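PDB 6I8W: Alpha/beta fold hydrolase from Pseudomonas aeruginosa, which probably cleaves ester bonds of membrane phospholipids, acting as a membrane-bound phospholipase A that has been put forward as a virulence factor. Local coordinates for residues F174-E178 with R179-P183; Q227-E230 with Q231-R235; P293-T296 with A297-Q301. All blocks are in the same frame, centred on the assembly; numbering follows the deposited sequence. Where two conformers were deposited one is given.

Contact 1 of 3, residues F174-E178 with R179-P183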
ATOM      1  N   PHE A 174       6.491   5.875 -16.283  1.00 48.05           N
ATOM      2  CA  PHE A 174       6.999   5.071 -17.378  1.00 50.09           C
ATOM      3  C   PHE A 174       7.891   5.912 -18.285  1.00 52.20           C
ATOM      4  O   PHE A 174       8.851   5.399 -18.833  1.00 53.86           O
ATOM      5  CB  PHE A 174       5.856   4.408 -18.149  1.00 53.95           C
ATOM      6  CG  PHE A 174       5.210   3.269 -17.401  1.00 54.37           C
ATOM      7  CD1 PHE A 174       5.909   2.093 -17.181  1.00 61.77           C
ATOM      8  CD2 PHE A 174       3.914   3.364 -16.925  1.00 55.98           C
ATOM      9  CE1 PHE A 174       5.327   1.039 -16.488  1.00 63.86           C
ATOM     10  CE2 PHE A 174       3.325   2.312 -16.238  1.00 52.20           C
ATOM     11  CZ  PHE A 174       4.032   1.152 -16.013  1.00 56.89           C
ATOM     12  N   GLU A 175       7.625   7.210 -18.404  1.00 52.73           N
ATOM     13  CA  GLU A 175       8.510   8.124 -19.138  0.73 55.34           C
ATOM     14  C   GLU A 175       9.870   8.211 -18.466  1.00 56.03           C
ATOM     15  O   GLU A 175      10.922   8.178 -19.115  1.00 58.36           O
ATOM     16  CB  GLU A 175       7.906   9.529 -19.217  0.73 55.80           C
ATOM     17  CG  GLU A 175       6.672   9.654 -20.086  0.73 56.05           C
ATOM     18  CD  GLU A 175       7.023   9.752 -21.556  0.73 64.62           C
ATOM     19  OE1 GLU A 175       8.228   9.649 -21.894  0.73 60.70           O
ATOM     20  OE2 GLU A 175       6.094   9.944 -22.370  0.73 64.83           O
ATOM     21  N   ASP A 176       9.830   8.358 -17.141  1.00 54.21           N
ATOM     22  CA  ASP A 176      11.037   8.467 -16.335  1.00 54.84           C
ATOM     23  C   ASP A 176      11.892   7.212 -16.495  1.00 55.57           C
ATOM     24  O   ASP A 176      13.119   7.301 -16.601  1.00 57.66           O
ATOM     25  CB  ASP A 176      10.701   8.661 -14.859  1.00 52.69           C
ATOM     26  CG  ASP A 176      10.187  10.059 -14.545  1.00 56.54           C
ATOM     27  OD1 ASP A 176      10.290  10.962 -15.409  1.00 56.02           O
ATOM     28  OD2 ASP A 176       9.687  10.247 -13.419  1.00 54.33           O
ATOM     29  N   LEU A 177      11.235   6.052 -16.503  1.00 54.09           N
ATOM     30  CA  LEU A 177      11.932   4.766 -16.570  1.00 54.76           C
ATOM     31  C   LEU A 177      12.744   4.636 -17.852  1.00 57.59           C
ATOM     32  O   LEU A 177      13.792   3.985 -17.862  1.00 59.13           O
ATOM     33  CB  LEU A 177      10.941   3.605 -16.440  1.00 52.89           C
ATOM     34  CG  LEU A 177      10.354   3.452 -15.024  1.00 54.06           C
ATOM     35  CD1 LEU A 177       9.331   2.335 -14.955  1.00 48.91           C
ATOM     36  CD2 LEU A 177      11.454   3.239 -13.991  1.00 56.10           C
ATOM     37  N   GLU A 178      12.287   5.272 -18.929  1.00 58.56           N
ATOM     38  CA  GLU A 178      13.034   5.191 -20.188  1.00 61.52           C
ATOM     39  C   GLU A 178      14.369   5.916 -20.107  1.00 63.89           C
ATOM     40  O   GLU A 178      15.257   5.676 -20.922  1.00 66.57           O
ATOM     41  CB  GLU A 178      12.228   5.788 -21.352  1.00 62.36           C
ATOM     42  CG  GLU A 178      10.808   5.246 -21.510  1.00 62.33           C
ATOM     43  CD  GLU A 178      10.774   3.842 -22.077  1.00 63.85           C
ATOM     44  OE1 GLU A 178       9.665   3.317 -22.301  1.00 63.02           O
ATOM     45  OE2 GLU A 178      11.859   3.268 -22.309  1.00 70.48           O
ATOM     46  N   ARG A 179      14.517   6.797 -19.126  1.00 63.13           N
ATOM     47  CA  ARG A 179      15.776   7.513 -18.952  1.00 65.51           C
ATOM     48  C   ARG A 179      16.504   7.074 -17.689  1.00 65.09           C
ATOM     49  O   ARG A 179      17.421   7.754 -17.232  1.00 66.51           O
ATOM     50  CB  ARG A 179      15.550   9.024 -18.941  1.00 66.05           C
ATOM     51  CG  ARG A 179      15.124   9.593 -20.287  1.00 67.75           C
ATOM     52  CD  ARG A 179      13.598   9.556 -20.481  1.00 65.45           C
ATOM     53  NE  ARG A 179      13.209  10.209 -21.730  1.00 67.46           N
ATOM     54  CZ  ARG A 179      11.964  10.296 -22.186  1.00 66.46           C
ATOM     55  NH1 ARG A 179      10.974   9.767 -21.485  1.00 63.41           N
ATOM     56  NH2 ARG A 179      11.712  10.910 -23.338  1.00 68.78           N
ATOM     57  N   GLY A 180      16.080   5.948 -17.119  1.00 62.89           N
ATOM     58  CA  GLY A 180      16.744   5.400 -15.952  1.00 65.01           C
ATOM     59  C   GLY A 180      16.433   6.143 -14.668  1.00 64.24           C
ATOM     60  O   GLY A 180      17.222   6.127 -13.722  1.00 63.96           O
ATOM     61  N   GLU A 181      15.274   6.787 -14.625  1.00 58.83           N
ATOM     62  CA  GLU A 181      14.860   7.509 -13.433  1.00 57.16           C
ATOM     63  C   GLU A 181      13.643   6.811 -12.830  1.00 54.14           C
ATOM     64  O   GLU A 181      12.715   6.424 -13.539  1.00 57.22           O
ATOM     65  CB  GLU A 181      14.525   8.977 -13.744  1.00 66.52           C
ATOM     66  CG  GLU A 181      14.042   9.767 -12.511  1.00 75.29           C
ATOM     67  CD  GLU A 181      13.583  11.200 -12.810  1.00 77.50           C
ATOM     68  OE1 GLU A 181      13.855  11.728 -13.908  1.00 77.71           O
ATOM     69  OE2 GLU A 181      12.943  11.809 -11.925  1.00 87.78           O
ATOM     70  N   ASN A 182      13.659   6.656 -11.513  1.00 58.23           N
ATOM     71  CA  ASN A 182      12.561   6.035 -10.790  1.00 51.45           C
ATOM     72  C   ASN A 182      12.359   6.776  -9.478  1.00 49.25           C
ATOM     73  O   ASN A 182      13.100   6.565  -8.518  1.00 49.78           O
ATOM     74  CB  ASN A 182      12.836   4.540 -10.554  1.00 53.72           C
ATOM     75  CG  ASN A 182      11.648   3.818  -9.914  1.00 47.82           C
ATOM     76  OD1 ASN A 182      10.624   4.431  -9.608  1.00 46.48           O
ATOM     77  ND2 ASN A 182      11.784   2.506  -9.724  1.00 49.61           N
ATOM     78  N   PRO A 183      11.366   7.679  -9.443  1.00 48.02           N
ATOM     79  CA  PRO A 183      11.079   8.438  -8.227  1.00 53.52           C
ATOM     80  C   PRO A 183      10.648   7.538  -7.069  1.00 52.98           C
ATOM     81  O   PRO A 183      10.709   7.977  -5.922  1.00 55.22           O
ATOM     82  CB  PRO A 183       9.935   9.370  -8.653  1.00 51.25           C
ATOM     83  CG  PRO A 183      10.063   9.468 -10.137  1.00 49.99           C
ATOM     84  CD  PRO A 183      10.548   8.127 -10.581  1.00 47.91           C
TER
HETATM   85  O   HOH W   1      13.591  11.389 -16.447  1.00 53.23           O
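R179, just past the end of helix 172-177, reaches back to E175 and places one guanidinium nitrogen between two of its oxygens. NH1 of R179 donates to E175 O at 2.9 Å, from above the carbonyl plane, and forms a salt bridge with E175 OE1 at 2.8 Å, nearly along the C-O axis. Both acceptors lie close to the guanidinium plane, and the carboxylate is turned from it by just 27°. The bend of R179 at chi2 (88°) brings its end round. E175 has a second conformer, so the bond to OE1 is certain only for the one described.

The carboxylates of D176 and E181 stack with planes 7° apart, OD2 to OE2 3.9 Å. A water donates to E181 OE1 at 2.6 Å and weakly to D176 OD1, while D176 OD2 abuts P183 CG at 3.4 Å. L177 CD2 lies alongside N182 CB, 3.9 Å away.

A Schellman motif ends the helix, with G180, at positive phi, as its C-prime residue: E181 N bonds to D176 O (3.0 Å) and G180 N to L177 O (3.1 Å). D176 O also accepts R179 N, the two donors coming from opposite faces of its plane. The chain then runs toward helix 191-199, whose F198 touches D176 and P183. The stacked acids, linked by a water held weakly on the D176 side, might disfavour full ionisation of both, whereas R179 probably offsets the charge of E175.

Contact 2 of 3, residues Q227-E230 with Q231-R235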
ATOM      1  N   GLN A 227      15.746  -3.784  -6.136  1.00 52.94           N
ATOM      2  CA  GLN A 227      15.816  -5.185  -6.560  1.00 54.46           C
ATOM      3  C   GLN A 227      14.407  -5.757  -6.765  1.00 45.17           C
ATOM      4  O   GLN A 227      14.127  -6.431  -7.757  1.00 45.11           O
ATOM      5  CB  GLN A 227      16.595  -6.004  -5.526  1.00 60.77           C
ATOM      6  CG  GLN A 227      16.224  -7.476  -5.440  1.00 71.65           C
ATOM      7  CD  GLN A 227      17.073  -8.221  -4.412  1.00 91.05           C
ATOM      8  OE1 GLN A 227      16.729  -9.328  -3.987  1.00 98.88           O
ATOM      9  NE2 GLN A 227      18.185  -7.611  -4.003  1.00 90.83           N
ATOM     10  N   ILE A 228      13.512  -5.469  -5.830  1.00 42.78           N
ATOM     11  CA  ILE A 228      12.124  -5.876  -5.990  1.00 48.97           C
ATOM     12  C   ILE A 228      11.513  -5.226  -7.231  1.00 44.31           C
ATOM     13  O   ILE A 228      10.812  -5.887  -7.996  1.00 46.11           O
ATOM     14  CB  ILE A 228      11.275  -5.527  -4.755  1.00 41.96           C
ATOM     15  CG1 ILE A 228      11.661  -6.418  -3.573  1.00 43.01           C
ATOM     16  CG2 ILE A 228       9.782  -5.719  -5.054  1.00 38.08           C
ATOM     17  CD1 ILE A 228      10.867  -6.104  -2.308  1.00 42.21           C
ATOM     18  N   PHE A 229      11.788  -3.939  -7.439  1.00 41.51           N
ATOM     19  CA  PHE A 229      11.224  -3.233  -8.590  1.00 42.57           C
ATOM     20  C   PHE A 229      11.674  -3.897  -9.893  1.00 47.86           C
ATOM     21  O   PHE A 229      10.907  -3.987 -10.854  1.00 51.33           O
ATOM     22  CB  PHE A 229      11.618  -1.752  -8.594  1.00 44.11           C
ATOM     23  CG  PHE A 229      10.784  -0.908  -9.531  1.00 44.92           C
ATOM     24  CD1 PHE A 229       9.607  -0.325  -9.095  1.00 42.46           C
ATOM     25  CD2 PHE A 229      11.164  -0.726 -10.854  1.00 52.12           C
ATOM     26  CE1 PHE A 229       8.829   0.440  -9.958  1.00 48.12           C
ATOM     27  CE2 PHE A 229      10.397   0.032 -11.721  1.00 46.12           C
ATOM     28  CZ  PHE A 229       9.225   0.616 -11.277  1.00 44.76           C
ATOM     29  N   GLU A 230      12.909  -4.385  -9.912  1.00 45.01           N
ATOM     30  CA  GLU A 230      13.428  -5.067 -11.096  1.00 48.37           C
ATOM     31  C   GLU A 230      12.689  -6.382 -11.346  1.00 47.61           C
ATOM     32  O   GLU A 230      12.412  -6.737 -12.492  1.00 47.53           O
ATOM     33  CB  GLU A 230      14.932  -5.308 -10.965  1.00 60.86           C
ATOM     34  CG  GLU A 230      15.748  -4.375 -11.829  1.00 76.36           C
ATOM     35  CD  GLU A 230      15.323  -4.426 -13.286  1.00 86.41           C
ATOM     36  OE1 GLU A 230      15.509  -5.482 -13.928  1.00 92.49           O
ATOM     37  OE2 GLU A 230      14.793  -3.409 -13.783  1.00 90.49           O
ATOM     38  N   GLN A 231      12.365  -7.099 -10.275  1.00 50.22           N
ATOM     39  CA  GLN A 231      11.525  -8.289 -10.394  1.00 53.19           C
ATOM     40  C   GLN A 231      10.128  -7.947 -10.921  1.00 52.97           C
ATOM     41  O   GLN A 231       9.559  -8.691 -11.710  1.00 53.40           O
ATOM     42  CB  GLN A 231      11.404  -9.001  -9.050  1.00 49.64           C
ATOM     43  CG  GLN A 231      12.684  -9.672  -8.577  1.00 52.81           C
ATOM     44  CD  GLN A 231      12.410 -10.632  -7.444  1.00 57.44           C
ATOM     45  OE1 GLN A 231      11.332 -11.217  -7.370  1.00 54.10           O
ATOM     46  NE2 GLN A 231      13.374 -10.786  -6.543  1.00 60.30           N
ATOM     47  N   LEU A 232       9.570  -6.823 -10.481  1.00 44.80           N
ATOM     48  CA  LEU A 232       8.239  -6.439 -10.939  1.00 47.11           C
ATOM     49  C   LEU A 232       8.280  -6.162 -12.445  1.00 53.04           C
ATOM     50  O   LEU A 232       7.305  -6.411 -13.160  1.00 51.15           O
ATOM     51  CB  LEU A 232       7.716  -5.219 -10.171  1.00 40.83           C
ATOM     52  CG  LEU A 232       7.432  -5.390  -8.671  1.00 44.45           C
ATOM     53  CD1 LEU A 232       7.062  -4.063  -8.038  1.00 42.36           C
ATOM     54  CD2 LEU A 232       6.320  -6.412  -8.447  1.00 39.87           C
ATOM     55  N   ARG A 233       9.420  -5.678 -12.930  1.00 50.71           N
ATOM     56  CA  ARG A 233       9.590  -5.450 -14.360  1.00 57.89           C
ATOM     57  C   ARG A 233       9.811  -6.754 -15.120  1.00 53.62           C
ATOM     58  O   ARG A 233       9.178  -6.990 -16.147  1.00 55.43           O
ATOM     59  CB  ARG A 233      10.764  -4.507 -14.626  1.00 68.80           C
ATOM     60  CG  ARG A 233      10.603  -3.124 -14.023  1.00 74.42           C
ATOM     61  CD  ARG A 233      11.768  -2.217 -14.400  1.00 83.50           C
ATOM     62  NE  ARG A 233      11.663  -1.719 -15.768  1.00 87.99           N
ATOM     63  CZ  ARG A 233      12.478  -0.808 -16.291  1.00 89.41           C
ATOM     64  NH1 ARG A 233      13.462  -0.303 -15.560  1.00 90.52           N
ATOM     65  NH2 ARG A 233      12.310  -0.402 -17.542  1.00 88.41           N
ATOM     66  N   GLN A 234      10.721  -7.587 -14.620  1.00 50.42           N
ATOM     67  CA  GLN A 234      11.116  -8.807 -15.338  1.00 57.65           C
ATOM     68  C   GLN A 234      10.077  -9.917 -15.217  1.00 56.50           C
ATOM     69  O   GLN A 234       9.976 -10.773 -16.091  1.00 59.08           O
ATOM     70  CB  GLN A 234      12.470  -9.322 -14.837  1.00 58.31           C
ATOM     71  CG  GLN A 234      13.603  -8.328 -14.975  1.00 63.50           C
ATOM     72  CD  GLN A 234      13.936  -8.013 -16.418  1.00 75.86           C
ATOM     73  OE1 GLN A 234      13.661  -8.808 -17.320  1.00 75.93           O
ATOM     74  NE2 GLN A 234      14.535  -6.849 -16.646  1.00 78.45           N
ATOM     75  N   ARG A 235       9.314  -9.902 -14.131  1.00 52.09           N
ATOM     76  CA  ARG A 235       8.334 -10.953 -13.862  1.00 58.51           C
ATOM     77  C   ARG A 235       6.928 -10.367 -13.894  1.00 57.04           C
ATOM     78  O   ARG A 235       6.037 -10.792 -13.159  1.00 52.07           O
ATOM     79  CB  ARG A 235       8.615 -11.610 -12.510  1.00 52.86           C
ATOM     80  CG  ARG A 235      10.043 -12.156 -12.399  1.00 57.54           C
ATOM     81  CD  ARG A 235      10.357 -12.751 -11.023  1.00 57.99           C
ATOM     82  NE  ARG A 235      11.807 -12.879 -10.832  1.00 68.82           N
ATOM     83  CZ  ARG A 235      12.388 -13.556  -9.845  1.00 71.37           C
ATOM     84  NH1 ARG A 235      11.652 -14.194  -8.943  1.00 69.54           N
ATOM     85  NH2 ARG A 235      13.712 -13.606  -9.767  1.00 79.21           N
TER
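E230 splits its carboxylate between two residues of the following turn. OE1 accepts from Q234 NE2 at 3.2 Å through its syn lone pair, and the oxygen sits near the amide plane; the two side chains run side by side with their flat ends turned 51° apart. OE2 lies against the R233 chain, 3.3 Å from CD, but the salt bridge to R233 NH1 is long at 3.8 Å. The chi1 of -106°, away from the staggered positions, and the bend at chi2 carry the carboxylate over the next turn.

That polar edge, with R233 and Q234 exposed, is the loose side. The firm part is the helix backbone and the buried I228. Q234 N bonds to E230 O at 2.8 Å and L232 N to I228 O at 2.9 Å, while Q231 and R233 take Q227 O and F229 O in the same i to i+4 pattern. I228 is held mainly by F99 and Y110 outside the turn; within it, CG2 comes no nearer than 4.3 Å to L232 CG. R233 spans both sides: its charged end stays on the exposed edge, while its CD approaches F229 CE2 obliquely at 3.8 Å, so that methylene meets the ring.

The segment closes helix 208-234, R235 being the first residue to leave helical angles. F229 makes an edge-to-face pair with F71. The amide of Q231 binds Y110 N and, weakly, A108 O, and Q227 NE2 binds Q106 OE1, tying the helix end to the loop that precedes helix 112-125.

Contact 3 of 3, residues P293-T296 with A297-Q301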
ATOM      1  N   PRO A 293      -8.450  10.795   2.391  1.00 30.96           N
ATOM      2  CA  PRO A 293      -8.840   9.492   2.946  1.00 31.01           C
ATOM      3  C   PRO A 293     -10.342   9.347   3.196  1.00 31.81           C
ATOM      4  O   PRO A 293     -10.920   8.334   2.833  1.00 25.79           O
ATOM      5  CB  PRO A 293      -8.097   9.440   4.295  1.00 29.32           C
ATOM      6  CG  PRO A 293      -7.083  10.558   4.254  1.00 40.96           C
ATOM      7  CD  PRO A 293      -7.661  11.595   3.350  1.00 30.55           C
ATOM      8  N   GLU A 294     -10.955  10.330   3.841  1.00 29.22           N
ATOM      9  CA  GLU A 294     -12.375  10.201   4.202  1.00 34.81           C
ATOM     10  C   GLU A 294     -13.238  10.226   2.942  1.00 30.77           C
ATOM     11  O   GLU A 294     -14.240   9.528   2.846  1.00 32.48           O
ATOM     12  CB  GLU A 294     -12.812  11.308   5.180  1.00 37.35           C
ATOM     13  CG  GLU A 294     -12.144  11.227   6.574  1.00 55.78           C
ATOM     14  CD  GLU A 294     -12.949  10.422   7.602  1.00 72.64           C
ATOM     15  OE1 GLU A 294     -14.109  10.047   7.303  1.00 81.25           O
ATOM     16  OE2 GLU A 294     -12.425  10.173   8.720  1.00 63.48           O
ATOM     17  N   GLU A 295     -12.835  11.035   1.977  1.00 31.40           N
ATOM     18  CA  GLU A 295     -13.530  11.091   0.700  1.00 30.44           C
ATOM     19  C   GLU A 295     -13.428   9.755  -0.061  1.00 30.08           C
ATOM     20  O   GLU A 295     -14.416   9.240  -0.585  1.00 28.72           O
ATOM     21  CB  GLU A 295     -12.973  12.236  -0.127  1.00 34.69           C
ATOM     22  CG  GLU A 295     -13.502  12.318  -1.526  1.00 37.21           C
ATOM     23  CD  GLU A 295     -13.014  13.566  -2.220  1.00 46.62           C
ATOM     24  OE1 GLU A 295     -12.437  14.436  -1.524  1.00 37.16           O
ATOM     25  OE2 GLU A 295     -13.177  13.661  -3.460  1.00 34.26           O
ATOM     26  N   THR A 296     -12.229   9.192  -0.121  1.00 27.97           N
ATOM     27  CA  THR A 296     -12.026   7.916  -0.777  1.00 27.92           C
ATOM     28  C   THR A 296     -12.794   6.799  -0.056  1.00 26.79           C
ATOM     29  O   THR A 296     -13.402   5.948  -0.692  1.00 27.45           O
ATOM     30  CB  THR A 296     -10.504   7.540  -0.836  1.00 27.17           C
ATOM     31  OG1 THR A 296      -9.761   8.606  -1.447  1.00 29.51           O
ATOM     32  CG2 THR A 296     -10.300   6.265  -1.658  1.00 24.60           C
ATOM     33  N   ALA A 297     -12.767   6.815   1.272  1.00 24.49           N
ATOM     34  CA  ALA A 297     -13.485   5.818   2.082  1.00 25.64           C
ATOM     35  C   ALA A 297     -14.987   5.909   1.878  1.00 25.38           C
ATOM     36  O   ALA A 297     -15.697   4.914   1.963  1.00 26.08           O
ATOM     37  CB  ALA A 297     -13.154   5.986   3.570  1.00 28.06           C
ATOM     38  N   GLN A 298     -15.478   7.123   1.666  1.00 25.91           N
ATOM     39  CA  GLN A 298     -16.909   7.325   1.455  0.53 27.20           C
ATOM     40  C   GLN A 298     -17.351   6.743   0.107  1.00 27.45           C
ATOM     41  O   GLN A 298     -18.407   6.129   0.016  1.00 28.55           O
ATOM     42  CB  GLN A 298     -17.273   8.814   1.526  0.53 28.14           C
ATOM     43  CG  GLN A 298     -17.416   9.362   2.937  0.53 31.91           C
ATOM     44  CD  GLN A 298     -17.752  10.837   2.940  0.53 40.35           C
ATOM     45  OE1 GLN A 298     -18.923  11.215   3.014  0.53 37.57           O
ATOM     46  NE2 GLN A 298     -16.730  11.682   2.839  0.53 42.22           N
ATOM     47  N   HIS A 299     -16.548   6.957  -0.942  1.00 26.85           N
ATOM     48  CA  HIS A 299     -16.823   6.332  -2.247  1.00 29.33           C
ATOM     49  C   HIS A 299     -16.808   4.806  -2.110  1.00 26.89           C
ATOM     50  O   HIS A 299     -17.663   4.099  -2.651  1.00 28.98           O
ATOM     51  CB  HIS A 299     -15.790   6.754  -3.308  1.00 27.17           C
ATOM     52  CG  HIS A 299     -16.031   8.106  -3.906  1.00 28.35           C
ATOM     53  ND1 HIS A 299     -17.203   8.449  -4.547  1.00 30.34           N
ATOM     54  CD2 HIS A 299     -15.215   9.184  -4.017  1.00 31.48           C
ATOM     55  CE1 HIS A 299     -17.114   9.687  -4.999  1.00 31.33           C
ATOM     56  NE2 HIS A 299     -15.911  10.153  -4.700  1.00 30.82           N
ATOM     57  N   TYR A 300     -15.824   4.301  -1.383  1.00 25.66           N
ATOM     58  CA  TYR A 300     -15.693   2.860  -1.157  1.00 25.46           C
ATOM     59  C   TYR A 300     -16.880   2.306  -0.349  1.00 27.89           C
ATOM     60  O   TYR A 300     -17.427   1.266  -0.703  1.00 28.37           O
ATOM     61  CB  TYR A 300     -14.381   2.557  -0.439  1.00 24.74           C
ATOM     62  CG  TYR A 300     -14.070   1.089  -0.265  1.00 26.53           C
ATOM     63  CD1 TYR A 300     -14.283   0.182  -1.302  1.00 27.95           C
ATOM     64  CD2 TYR A 300     -13.524   0.613   0.925  1.00 31.83           C
ATOM     65  CE1 TYR A 300     -13.977  -1.176  -1.147  1.00 29.01           C
ATOM     66  CE2 TYR A 300     -13.209  -0.738   1.088  1.00 35.22           C
ATOM     67  CZ  TYR A 300     -13.438  -1.619   0.043  1.00 35.14           C
ATOM     68  OH  TYR A 300     -13.134  -2.951   0.197  1.00 34.70           O
ATOM     69  N   GLN A 301     -17.290   3.002   0.721  1.00 26.60           N
ATOM     70  CA  GLN A 301     -18.470   2.581   1.481  0.53 27.98           C
ATOM     71  C   GLN A 301     -19.719   2.559   0.614  1.00 30.42           C
ATOM     72  O   GLN A 301     -20.585   1.681   0.763  1.00 30.75           O
ATOM     73  CB  GLN A 301     -18.716   3.499   2.680  0.53 28.77           C
ATOM     74  CG  GLN A 301     -19.914   3.067   3.505  0.53 30.75           C
ATOM     75  CD  GLN A 301     -19.704   1.717   4.176  0.53 44.08           C
ATOM     76  OE1 GLN A 301     -19.065   1.638   5.230  0.53 39.14           O
ATOM     77  NE2 GLN A 301     -20.253   0.650   3.580  0.53 31.13           N
TER
HETATM   78  O   HOH W   2     -14.745  12.614  -4.955  1.00 36.14           O
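From A297 N to P293 O (2.9 Å) through Y300 N to T296 O (3.0 Å), four successive i to i+4 hydrogen bonds make this the regular first turns of helix 293-308. P293 opens it, a position where a proline's missing N-H costs the helix no bond.

Q298 returns to a carbonyl already used by the backbone. Extended beyond CG, it runs back past E294 O, which accepts Q298 N: CG comes to 3.2 Å, and a weak bond from NE2 at 3.3 Å is doubtful because Q298 has two conformers. H299 approaches E295 O obliquely, with CD2 at 3.5 Å, and its chi1 of -80° keeps the imidazole beside the preceding turn.

A water lies in the H299 ring plane at its edge, 2.7 Å from NE2; it also comes near E295 OE2, but that leg is too short to be trusted. OE1 of E295 is engaged elsewhere, in a salt bridge to R292. On the buried flank the chi1 of -54° brings T296 OG1 beside its own backbone N, where it bonds to R292 O. F81, L253 and M281 pack around T296, while Y300 turns its ring toward L251, which seats the helix on strands 250-255 and 276-281.

Apolar packing and polar bonds are thus interleaved: H299 and E295 both rest on M281 while their polar ends meet water and R292. Any pull of E295 on the H299 proton is probably modest, since R292 already balances the carboxylate.

In the fold
Contacts 1 and 2 are neighbours, their centres 14 Å apart, and F229 joins them: N182 ND2 lies 3.5 Å from F229 CE2, and L177 CD1 lies 4.1 Å from F229 CZ. The side chains of N182 and F229 are each about 8 Å from a bound myristic acid, near the fatty-acid site without touching it. Contact 3 is remote, its centre 31 Å from each of the others. The side chain of Y300 lies about 8 Å from a bound carbon dioxide, probably that in the pocket of Y89, H132, L304 and R308; Q301 NE2 hydrogen-bonds to Y89 OH. None of the three includes S137, D258 or H286, whose geometry is consistent with a catalytic triad.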